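FBP protein (Leishmania major, PDB 5OEZ) probably catalyses the magnesium-dependent hydrolysis of fructose 1,6-bisphosphate to fructose 6-phosphate and phosphate, a step of carbohydrate biosynthesis, as a homotetramer. Local coordinates at residues T37-I42 with G169-G174. Residues are numbered along the deposited sequence; the frame is centred on the assembly and turned at random.
Sequences TSVKVI and GYAVYG
Tyr173 reaches from its strand to helix 27-47 and sets its ring between Val39 and Ile42, one helical turn apart. Ile42 makes a CH-pi contact: its CG2 methyl sits over one face, 4.1 Å from the ring centroid and 28° off the normal. With CG1 beside the backbone N (chi1 -67°), CG2 is left anti to it and over the ring. The short branch of this beta-branched chain thus covers the ring face, while the longer one brings CD1 to the phenol oxygen; the two side chains cross at about a right angle. Ile42 also packs against Phe81 of helix 72-87.

The remaining apolar contacts belong to Val39. Its CG1 lies 3.7 Å from Tyr173 CE1 and also touches Ala171 CB. The single methyl of Ala171 suits the place where the backbones come nearest, with Val39 CA 7.1 Å from Ala171 CA. Such packing of a helix on a sheet belongs to the layered alpha/beta fold of class 1 fructose-1,6-bisphosphatases; here segment 37-42 runs nearly parallel to strand segment 169-173, at 18°, while Tyr170 and Val172 point to the other side, where helix 252-262 covers them.

One polar atom, Val39 O, comes to the ring's edge near its plane, 3.5 Å from Tyr173 CE1, with no hydrogen bond between the segments. Tyrosine suits this buried place because its hydroxyl hydrogen-bonds Ser134 OG on the adjoining strand 132-140.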
loop_
_atom_site.group_PDB
_atom_site.type_symbol
_atom_site.label_atom_id
_atom_site.label_comp_id
_atom_site.label_asym_id
_atom_site.label_seq_id
_atom_site.Cartn_x
_atom_site.Cartn_y
_atom_site.Cartn_z
ATOM N N THR C 37 -3.259 13.212 -10.003
ATOM C CA THR C 37 -2.750 11.996 -10.611
ATOM C C THR C 37 -1.250 12.059 -10.766
ATOM O O THR C 37 -0.538 11.067 -10.477
ATOM C CB THR C 37 -3.411 11.717 -11.982
ATOM O OG1 THR C 37 -4.823 11.638 -11.806
ATOM C CG2 THR C 37 -2.936 10.394 -12.552
ATOM N N SER C 38 -0.762 13.220 -11.220
ATOM C CA SER C 38 0.684 13.434 -11.422
ATOM C C SER C 38 1.445 13.264 -10.119
ATOM O O SER C 38 2.493 12.618 -10.075
ATOM C CB SER C 38 0.959 14.833 -11.989
ATOM O OG SER C 38 0.270 15.033 -13.209
ATOM N N VAL C 39 0.897 13.854 -9.064
ATOM C CA VAL C 39 1.523 13.808 -7.745
ATOM C C VAL C 39 1.621 12.372 -7.233
ATOM O O VAL C 39 2.651 11.987 -6.674
ATOM C CB VAL C 39 0.810 14.748 -6.754
ATOM C CG1 VAL C 39 1.308 14.557 -5.326
ATOM C CG2 VAL C 39 1.065 16.205 -7.154
ATOM N N LYS C 40 0.573 11.589 -7.454
ATOM C CA LYS C 40 0.558 10.203 -6.991
ATOM C C LYS C 40 1.538 9.331 -7.747
ATOM O O LYS C 40 2.152 8.437 -7.163
ATOM C CB LYS C 40 -0.851 9.629 -7.074
ATOM C CG LYS C 40 -1.760 10.267 -6.050
ATOM C CD LYS C 40 -3.145 9.670 -5.985
ATOM C CE LYS C 40 -3.938 9.921 -7.247
ATOM N NZ LYS C 40 -5.103 9.001 -7.233
ATOM N N VAL C 41 1.661 9.573 -9.047
ATOM C CA VAL C 41 2.617 8.852 -9.870
ATOM C C VAL C 41 4.049 9.154 -9.424
ATOM O O VAL C 41 4.882 8.251 -9.322
ATOM C CB VAL C 41 2.424 9.172 -11.376
ATOM C CG1 VAL C 41 3.596 8.662 -12.213
ATOM C CG2 VAL C 41 1.131 8.544 -11.873
ATOM N N ILE C 42 4.321 10.418 -9.142
ATOM C CA ILE C 42 5.655 10.827 -8.664
ATOM C C ILE C 42 5.969 10.232 -7.289
ATOM O O ILE C 42 7.079 9.786 -7.047
ATOM C CB ILE C 42 5.783 12.358 -8.639
ATOM C CG1 ILE C 42 5.748 12.888 -10.074
ATOM C CG2 ILE C 42 7.060 12.784 -7.932
ATOM C CD1 ILE C 42 5.376 14.353 -10.177
ATOM N N GLY C 169 -0.270 25.911 -5.854
ATOM C CA GLY C 169 -0.122 24.885 -4.845
ATOM C C GLY C 169 1.234 24.229 -4.861
ATOM O O GLY C 169 2.034 24.465 -5.770
ATOM N N TYR C 170 1.476 23.366 -3.874
ATOM C CA TYR C 170 2.635 22.490 -3.899
ATOM C C TYR C 170 2.320 21.122 -3.300
ATOM O O TYR C 170 1.316 20.945 -2.632
ATOM C CB TYR C 170 3.826 23.135 -3.200
ATOM C CG TYR C 170 3.651 23.364 -1.726
ATOM C CD1 TYR C 170 3.799 22.319 -0.802
ATOM C CD2 TYR C 170 3.345 24.618 -1.243
ATOM C CE1 TYR C 170 3.630 22.544 0.558
ATOM C CE2 TYR C 170 3.160 24.848 0.107
ATOM C CZ TYR C 170 3.302 23.808 1.002
ATOM O OH TYR C 170 3.122 24.020 2.343
ATOM N N ALA C 171 3.181 20.159 -3.604
ATOM C CA ALA C 171 3.174 18.858 -2.970
ATOM C C ALA C 171 4.512 18.635 -2.247
ATOM O O ALA C 171 5.562 18.995 -2.768
ATOM C CB ALA C 171 2.936 17.772 -4.005
ATOM N N VAL C 172 4.457 18.053 -1.049
ATOM C CA VAL C 172 5.648 17.669 -0.297
ATOM C C VAL C 172 5.664 16.159 -0.196
ATOM O O VAL C 172 4.713 15.573 0.304
ATOM C CB VAL C 172 5.624 18.176 1.147
ATOM C CG1 VAL C 172 7.034 18.182 1.727
ATOM C CG2 VAL C 172 5.016 19.539 1.225
ATOM N N TYR C 173 6.742 15.545 -0.656
ATOM C CA TYR C 173 6.930 14.108 -0.586
ATOM C C TYR C 173 7.881 13.817 0.571
ATOM O O TYR C 173 9.093 13.918 0.437
ATOM C CB TYR C 173 7.504 13.584 -1.907
ATOM C CG TYR C 173 6.758 14.037 -3.146
ATOM C CD1 TYR C 173 5.605 13.370 -3.583
ATOM C CD2 TYR C 173 7.203 15.138 -3.895
ATOM C CE1 TYR C 173 4.916 13.801 -4.712
ATOM C CE2 TYR C 173 6.516 15.570 -5.025
ATOM C CZ TYR C 173 5.374 14.899 -5.436
ATOM O OH TYR C 173 4.705 15.303 -6.573
ATOM N N GLY C 174 7.303 13.516 1.726
ATOM C CA GLY C 174 8.040 13.076 2.910
ATOM C C GLY C 174 7.418 11.793 3.425
ATOM O O GLY C 174 6.925 10.980 2.632
#